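Enoyl-CoA hydratase (Geobacillus kaustophilus, PDB 2PPY) probably catalyses the hydration of enoyl-CoA thioesters in fatty acid beta-oxidation, as a hexameric member of the crotonase family. Local coordinates at residues A[106-111]-A[118-123]; A[135-140]-A[144-149]; A[152-157]-A[164-169]. One frame throughout, in Å; residues are numbered along the deposited sequence.

Contact 1. Residues A[106-111]-A[118-123]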
loop_
_atom_site.group_PDB
_atom_site.type_symbol
_atom_site.label_atom_id
_atom_site.label_comp_id
_atom_site.label_asym_id
_atom_site.label_seq_id
_atom_site.Cartn_x
_atom_site.Cartn_y
_atom_site.Cartn_z
ATOM N N ALA A 106 10.499 16.267 -20.650
ATOM C CA ALA A 106 10.749 17.657 -20.298
ATOM C C ALA A 106 12.091 18.051 -20.903
ATOM O O ALA A 106 13.123 17.488 -20.543
ATOM C CB ALA A 106 10.796 17.814 -18.794
ATOM N N CYS A 107 12.074 19.001 -21.832
ATOM C CA CYS A 107 13.305 19.459 -22.465
ATOM C C CYS A 107 13.791 20.674 -21.685
ATOM O O CYS A 107 13.317 21.788 -21.901
ATOM C CB CYS A 107 13.049 19.842 -23.925
ATOM S SG CYS A 107 14.559 20.238 -24.853
ATOM N N LEU A 108 14.741 20.456 -20.782
ATOM C CA LEU A 108 15.250 21.534 -19.946
ATOM C C LEU A 108 16.469 22.249 -20.531
ATOM O O LEU A 108 17.569 21.693 -20.589
ATOM C CB LEU A 108 15.567 20.974 -18.557
ATOM C CG LEU A 108 14.421 20.162 -17.933
ATOM C CD1 LEU A 108 14.881 19.565 -16.604
ATOM C CD2 LEU A 108 13.190 21.051 -17.727
ATOM N N GLU A 109 16.264 23.492 -20.960
ATOM C CA GLU A 109 17.336 24.290 -21.546
ATOM C C GLU A 109 17.712 25.486 -20.684
ATOM O O GLU A 109 18.667 26.197 -20.985
ATOM C CB GLU A 109 16.934 24.772 -22.940
ATOM C CG GLU A 109 16.904 23.676 -23.987
ATOM C CD GLU A 109 16.362 24.163 -25.315
ATOM O OE1 GLU A 109 15.141 24.407 -25.404
ATOM O OE2 GLU A 109 17.158 24.309 -26.267
ATOM N N GLY A 110 16.960 25.707 -19.611
ATOM C CA GLY A 110 17.247 26.822 -18.725
ATOM C C GLY A 110 16.942 26.479 -17.281
ATOM O O GLY A 110 16.703 25.321 -16.951
ATOM N N HIS A 111 16.951 27.487 -16.416
ATOM C CA HIS A 111 16.668 27.280 -15.003
ATOM C C HIS A 111 15.355 26.533 -14.826
ATOM O O HIS A 111 14.330 26.913 -15.401
ATOM C CB HIS A 111 16.602 28.623 -14.269
ATOM C CG HIS A 111 17.913 29.344 -14.204
ATOM N ND1 HIS A 111 18.068 30.646 -14.630
ATOM C CD2 HIS A 111 19.129 28.945 -13.762
ATOM C CE1 HIS A 111 19.327 31.016 -14.454
ATOM N NE2 HIS A 111 19.987 30.004 -13.931
ATOM N N GLU A 118 8.794 20.958 -10.525
ATOM C CA GLU A 118 7.644 20.120 -10.213
ATOM C C GLU A 118 6.947 19.668 -11.491
ATOM O O GLU A 118 6.545 18.513 -11.609
ATOM C CB GLU A 118 6.683 20.877 -9.296
ATOM C CG GLU A 118 7.319 21.200 -7.960
ATOM C CD GLU A 118 6.401 21.948 -7.031
ATOM O OE1 GLU A 118 6.096 23.129 -7.311
ATOM O OE2 GLU A 118 5.986 21.352 -6.016
HETATM N N MSE A 119 6.814 20.572 -12.454
HETATM C CA MSE A 119 6.186 20.224 -13.724
HETATM C C MSE A 119 7.046 19.183 -14.429
HETATM O O MSE A 119 6.533 18.230 -15.014
HETATM C CB MSE A 119 6.068 21.457 -14.622
HETATM C CG MSE A 119 5.416 21.182 -15.967
HETATM SE SE MSE A 119 5.350 22.760 -17.094
HETATM C CE MSE A 119 4.764 24.046 -15.777
ATOM N N ALA A 120 8.361 19.385 -14.368
ATOM C CA ALA A 120 9.321 18.486 -14.996
ATOM C C ALA A 120 9.343 17.113 -14.321
ATOM O O ALA A 120 9.537 16.095 -14.986
ATOM C CB ALA A 120 10.711 19.109 -14.956
ATOM N N LEU A 121 9.143 17.092 -13.004
ATOM C CA LEU A 121 9.131 15.838 -12.250
ATOM C C LEU A 121 7.918 14.993 -12.623
ATOM O O LEU A 121 7.965 13.763 -12.551
ATOM C CB LEU A 121 9.110 16.113 -10.739
ATOM C CG LEU A 121 10.400 16.615 -10.073
ATOM C CD1 LEU A 121 10.121 17.059 -8.637
ATOM C CD2 LEU A 121 11.444 15.510 -10.090
ATOM N N ALA A 122 6.836 15.659 -13.027
ATOM C CA ALA A 122 5.601 14.970 -13.409
ATOM C C ALA A 122 5.684 14.345 -14.804
ATOM O O ALA A 122 4.841 13.534 -15.175
ATOM C CB ALA A 122 4.419 15.931 -13.331
ATOM N N CYS A 123 6.698 14.727 -15.578
ATOM C CA CYS A 123 6.880 14.157 -16.910
ATOM C C CYS A 123 7.587 12.807 -16.770
ATOM O O CYS A 123 8.201 12.531 -15.740
ATOM C CB CYS A 123 7.714 15.094 -17.787
ATOM S SG CYS A 123 6.924 16.683 -18.141
#
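C123, in the chain that follows helix 115-121 and leads on to strand 125-129, meets A106 of strand 103-108. C123 CB lies 4.2 Å from A106 N, at the backbone of the strand. One bond further, SG sits anti to the carbonyl carbon of its own residue (chi1 -65°), and this turn brings the sulfur alongside the methyl of A106, with C123 SG and A106 CB 4.1 Å apart. The same A106 CB also faces the helix, meeting A120 CB methyl to methyl at 4.1 Å. A120 in turn is shared: its CB touches the CD2 methyl of L108, 4.2 Å away. Two short residues face each other here, so strand and helix come close, with the CA atoms of A106 and A120 only 5.6 Å apart. Within the sheet, A106 pairs through its backbone with L125 and F127 of strand 125-129, and C107 with V58 of strand 55-60 on the other edge. This is the crotonase core, where helix 115-121 packs on strand 103-108 of the main sheet. No hydrogen bond crosses between the two segments. The chemistry is that of small apolar groups in buried van der Waals contact.

Contact 2. Residues A[135-140]-A[144-149]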
loop_
_atom_site.group_PDB
_atom_site.type_symbol
_atom_site.label_atom_id
_atom_site.label_comp_id
_atom_site.label_asym_id
_atom_site.label_seq_id
_atom_site.Cartn_x
_atom_site.Cartn_y
_atom_site.Cartn_z
ATOM N N ILE A 135 18.814 23.807 -11.040
ATOM C CA ILE A 135 17.665 22.922 -10.924
ATOM C C ILE A 135 17.509 22.562 -9.446
ATOM O O ILE A 135 18.469 22.152 -8.792
ATOM C CB ILE A 135 17.840 21.651 -11.804
ATOM C CG1 ILE A 135 16.634 20.723 -11.635
ATOM C CG2 ILE A 135 19.143 20.944 -11.457
ATOM C CD1 ILE A 135 16.555 19.642 -12.691
ATOM N N GLY A 136 16.301 22.755 -8.919
ATOM C CA GLY A 136 16.033 22.462 -7.520
ATOM C C GLY A 136 14.694 23.003 -7.042
ATOM O O GLY A 136 13.890 23.489 -7.839
ATOM N N LEU A 137 14.459 22.921 -5.736
ATOM C CA LEU A 137 13.211 23.381 -5.135
ATOM C C LEU A 137 13.503 24.358 -3.988
ATOM O O LEU A 137 13.659 23.952 -2.836
ATOM C CB LEU A 137 12.429 22.177 -4.607
ATOM C CG LEU A 137 12.035 21.079 -5.606
ATOM C CD1 LEU A 137 11.460 19.889 -4.855
ATOM C CD2 LEU A 137 11.026 21.611 -6.608
ATOM N N PRO A 138 13.578 25.665 -4.293
ATOM C CA PRO A 138 13.862 26.678 -3.274
ATOM C C PRO A 138 12.670 27.270 -2.514
ATOM O O PRO A 138 12.830 28.265 -1.812
ATOM C CB PRO A 138 14.612 27.739 -4.066
ATOM C CG PRO A 138 13.876 27.729 -5.365
ATOM C CD PRO A 138 13.678 26.244 -5.647
ATOM N N GLU A 139 11.494 26.660 -2.633
ATOM C CA GLU A 139 10.295 27.161 -1.958
ATOM C C GLU A 139 10.452 27.480 -0.472
ATOM O O GLU A 139 9.794 28.385 0.049
ATOM C CB GLU A 139 9.134 26.175 -2.126
ATOM C CG GLU A 139 8.556 26.129 -3.528
ATOM C CD GLU A 139 9.223 25.102 -4.424
ATOM O OE1 GLU A 139 10.444 24.869 -4.286
ATOM O OE2 GLU A 139 8.516 24.538 -5.285
ATOM N N VAL A 140 11.307 26.735 0.219
ATOM C CA VAL A 140 11.508 26.962 1.644
ATOM C C VAL A 140 12.004 28.384 1.936
ATOM O O VAL A 140 11.758 28.920 3.017
ATOM C CB VAL A 140 12.526 25.952 2.237
ATOM C CG1 VAL A 140 13.928 26.242 1.710
ATOM C CG2 VAL A 140 12.507 26.025 3.749
ATOM N N VAL A 144 7.346 28.445 2.415
ATOM C CA VAL A 144 6.394 27.419 1.987
ATOM C C VAL A 144 7.179 26.213 1.460
ATOM O O VAL A 144 8.404 26.192 1.529
ATOM C CB VAL A 144 5.446 27.933 0.873
ATOM C CG1 VAL A 144 4.620 29.104 1.389
ATOM C CG2 VAL A 144 6.248 28.345 -0.355
ATOM N N LEU A 145 6.482 25.208 0.939
ATOM C CA LEU A 145 7.164 24.031 0.422
ATOM C C LEU A 145 6.756 23.727 -1.008
ATOM O O LEU A 145 5.858 24.365 -1.544
ATOM C CB LEU A 145 6.887 22.822 1.320
ATOM C CG LEU A 145 5.437 22.431 1.620
ATOM C CD1 LEU A 145 4.709 22.005 0.352
ATOM C CD2 LEU A 145 5.445 21.295 2.640
ATOM N N ALA A 146 7.438 22.764 -1.627
ATOM C CA ALA A 146 7.132 22.361 -2.999
ATOM C C ALA A 146 5.771 21.667 -2.964
ATOM O O ALA A 146 5.688 20.434 -2.925
ATOM C CB ALA A 146 8.209 21.406 -3.510
ATOM N N GLY A 147 4.712 22.476 -2.975
ATOM C CA GLY A 147 3.355 21.963 -2.888
ATOM C C GLY A 147 2.656 21.477 -4.141
ATOM O O GLY A 147 1.458 21.190 -4.106
ATOM N N THR A 148 3.371 21.394 -5.251
ATOM C CA THR A 148 2.758 20.890 -6.469
ATOM C C THR A 148 3.389 19.534 -6.797
ATOM O O THR A 148 3.779 19.272 -7.935
ATOM C CB THR A 148 2.946 21.862 -7.660
ATOM O OG1 THR A 148 2.648 23.199 -7.240
ATOM C CG2 THR A 148 1.986 21.501 -8.790
ATOM N N GLY A 149 3.502 18.683 -5.779
ATOM C CA GLY A 149 4.072 17.355 -5.970
ATOM C C GLY A 149 5.580 17.249 -5.800
ATOM O O GLY A 149 6.134 16.151 -5.808
#
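E139 lies along the returning chain at V144-A146, and its side chain does most of the touching. Its CB rests 3.6 Å from L145 C. CG is anti to the carbonyl carbon (chi1 -72°), and a bend at chi2, 90°, carries CD and the carboxylate to A146, with E139 OE2 3.4 Å from A146 CA. The chain makes an inverse gamma turn at A146, whose methyl faces both E139 and L137, the latter through L137 CD1 at 3.8 Å. V144 CG2, set between its own backbone N and carbonyl carbon, lies 3.6 Å from E139 O and 4.0 Å from E139 CB. The touching parts, 137-140 and 144-146, run in nearly opposite senses, 161° apart, and are joined by one weak bond, V144 N to E139 O at 3.4 Å. Beside it V140 CA offers a CA-H...O contact to V144 O, 3.2 Å away. Outside the loop, E139 OE2 comes close to E118 OE1, consistent with the glutamate pair of the crotonase active site, and L145 O accepts a bond from Q238 NE2 of the second subunit. Across this contact the carboxylate meets carbon atoms and takes no hydrogen bond from 144-149, so its placement there depends on packing and on the bent chain.

Contact 3. Residues A[152-157]-A[164-169]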
loop_
_atom_site.group_PDB
_atom_site.type_symbol
_atom_site.label_atom_id
_atom_site.label_comp_id
_atom_site.label_asym_id
_atom_site.label_seq_id
_atom_site.Cartn_x
_atom_site.Cartn_y
_atom_site.Cartn_z
ATOM N N GLN A 152 7.019 15.002 -2.797
ATOM C CA GLN A 152 6.712 13.605 -3.036
ATOM C C GLN A 152 7.406 12.966 -4.240
ATOM O O GLN A 152 7.978 11.882 -4.126
ATOM C CB GLN A 152 5.192 13.438 -3.146
ATOM C CG GLN A 152 4.454 13.865 -1.880
ATOM C CD GLN A 152 5.095 13.294 -0.611
ATOM O OE1 GLN A 152 5.589 14.035 0.237
ATOM N NE2 GLN A 152 5.091 11.974 -0.487
ATOM N N ARG A 153 7.361 13.627 -5.395
ATOM C CA ARG A 153 7.993 13.067 -6.580
ATOM C C ARG A 153 9.516 13.099 -6.493
ATOM O O ARG A 153 10.185 12.168 -6.949
ATOM C CB ARG A 153 7.511 13.782 -7.849
ATOM C CG ARG A 153 6.028 13.539 -8.181
ATOM C CD ARG A 153 5.729 13.823 -9.657
ATOM N NE ARG A 153 4.367 13.446 -10.033
ATOM C CZ ARG A 153 3.285 14.178 -9.782
ATOM N NH1 ARG A 153 3.398 15.343 -9.160
ATOM N NH2 ARG A 153 2.085 13.736 -10.137
ATOM N N LEU A 154 10.078 14.151 -5.905
ATOM C CA LEU A 154 11.535 14.220 -5.775
ATOM C C LEU A 154 12.035 13.065 -4.909
ATOM O O LEU A 154 13.028 12.418 -5.236
ATOM C CB LEU A 154 11.985 15.543 -5.142
ATOM C CG LEU A 154 13.503 15.790 -5.215
ATOM C CD1 LEU A 154 13.946 15.790 -6.674
ATOM C CD2 LEU A 154 13.856 17.117 -4.564
ATOM N N ALA A 155 11.338 12.812 -3.805
ATOM C CA ALA A 155 11.720 11.743 -2.891
ATOM C C ALA A 155 11.681 10.385 -3.576
ATOM O O ALA A 155 12.576 9.566 -3.387
ATOM C CB ALA A 155 10.801 11.741 -1.665
ATOM N N ARG A 156 10.643 10.151 -4.370
ATOM C CA ARG A 156 10.493 8.886 -5.076
ATOM C C ARG A 156 11.505 8.745 -6.206
ATOM O O ARG A 156 11.952 7.642 -6.512
ATOM C CB ARG A 156 9.066 8.750 -5.628
ATOM C CG ARG A 156 8.008 8.513 -4.536
ATOM C CD ARG A 156 6.578 8.686 -5.051
ATOM N NE ARG A 156 5.581 8.334 -4.038
ATOM C CZ ARG A 156 5.385 8.997 -2.900
ATOM N NH1 ARG A 156 6.114 10.067 -2.614
ATOM N NH2 ARG A 156 4.465 8.585 -2.037
ATOM N N LEU A 157 11.881 9.861 -6.819
ATOM C CA LEU A 157 12.834 9.809 -7.920
ATOM C C LEU A 157 14.288 9.664 -7.474
ATOM O O LEU A 157 14.987 8.766 -7.945
ATOM C CB LEU A 157 12.701 11.052 -8.809
ATOM C CG LEU A 157 13.600 11.088 -10.054
ATOM C CD1 LEU A 157 13.232 9.943 -10.993
ATOM C CD2 LEU A 157 13.445 12.424 -10.769
ATOM N N LEU A 164 14.968 15.157 0.977
ATOM C CA LEU A 164 14.738 15.908 2.203
ATOM C C LEU A 164 15.793 16.996 2.300
ATOM O O LEU A 164 15.480 18.158 2.552
ATOM C CB LEU A 164 14.814 14.973 3.414
ATOM C CG LEU A 164 14.506 15.545 4.800
ATOM C CD1 LEU A 164 13.788 14.488 5.635
ATOM C CD2 LEU A 164 15.793 15.988 5.478
ATOM N N ASP A 165 17.042 16.607 2.076
ATOM C CA ASP A 165 18.167 17.533 2.123
ATOM C C ASP A 165 17.945 18.699 1.165
ATOM O O ASP A 165 18.022 19.861 1.566
ATOM C CB ASP A 165 19.455 16.769 1.786
ATOM C CG ASP A 165 20.660 17.675 1.616
ATOM O OD1 ASP A 165 20.714 18.757 2.242
ATOM O OD2 ASP A 165 21.572 17.282 0.858
HETATM N N MSE A 166 17.646 18.397 -0.096
HETATM C CA MSE A 166 17.429 19.452 -1.082
HETATM C C MSE A 166 16.257 20.372 -0.771
HETATM O O MSE A 166 16.350 21.581 -0.985
HETATM C CB MSE A 166 17.241 18.858 -2.483
HETATM C CG MSE A 166 18.532 18.389 -3.132
HETATM SE SE MSE A 166 18.263 17.754 -4.933
HETATM C CE MSE A 166 17.955 19.439 -5.834
ATOM N N ASN A 167 15.160 19.805 -0.271
ATOM C CA ASN A 167 13.965 20.585 0.054
ATOM C C ASN A 167 14.100 21.497 1.280
ATOM O O ASN A 167 13.640 22.643 1.248
ATOM C CB ASN A 167 12.760 19.651 0.255
ATOM C CG ASN A 167 12.069 19.277 -1.055
ATOM O OD1 ASN A 167 11.187 19.993 -1.535
ATOM N ND2 ASN A 167 12.475 18.158 -1.640
ATOM N N ILE A 168 14.711 21.006 2.358
ATOM C CA ILE A 168 14.839 21.827 3.562
ATOM C C ILE A 168 15.883 22.943 3.446
ATOM O O ILE A 168 15.775 23.959 4.131
ATOM C CB ILE A 168 15.141 20.980 4.830
ATOM C CG1 ILE A 168 16.499 20.295 4.703
ATOM C CG2 ILE A 168 14.022 19.955 5.060
ATOM C CD1 ILE A 168 16.906 19.552 5.954
ATOM N N THR A 169 16.889 22.759 2.592
ATOM C CA THR A 169 17.909 23.794 2.402
ATOM C C THR A 169 17.464 24.718 1.266
ATOM O O THR A 169 17.739 25.911 1.281
ATOM C CB THR A 169 19.291 23.202 2.024
ATOM O OG1 THR A 169 19.219 22.609 0.723
ATOM C CG2 THR A 169 19.733 22.156 3.036
#
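Two consecutive helices of the crotonase fold, 150-158 and 160-169, meet here on the side of the chain that faces the second subunit. L154 of the first helix carries the contact. Its CG stands anti to the backbone N (chi1 -169°), sending the side chain across toward the second helix, where CD2 makes the closest approaches. There L154 CD2 lies 3.4 Å from N167 ND2, the leucine and the asparagine running antiparallel alongside one another. The same CD2 is 4.3 Å from M166 CB, the first side-chain carbon of a selenomethionine, so one methyl rests against two neighbouring residues. L137 and L183 also lie against L154 within the chain.

On its other side the first helix is fastened to itself. R156 NH1 donates to Q152 O at 3.0 Å with an N-H...O angle of 152°, coming from above the carbonyl plane, and that oxygen also takes the helical bond from R156 N, which arrives at the other face. R156 NH2 goes on to G222 O and M225 O of the second subunit, while D165 forms a salt bridge with R186 of that subunit. The amide of N167 has its polar anchor at home: the ND2 that brushes the leucine methyl is hydrogen-bonded to A163 O, one turn back along its own helix.

Overall arrangement
The three contacts follow one another along the chain, each closing its own loop before the next opens; none nest or cross. Contact 1 closes first, bringing helix 115-121 back onto strand 103-108 in the centre of the fold. Contact 2 then folds the chain after strand 135-136 back on itself through a short turn, and contact 3 joins the helices 150-158 and 160-169. They also touch each other. E118 OE2 of contact 1 probably hydrogen-bonds T148 N of contact 2, L121 packs on L157 of contact 3, and V140 CB of contact 2 lies against N167 O of contact 3. Contacts 2 and 3 both touch the second subunit, while no other chain touches the segments of contact 1.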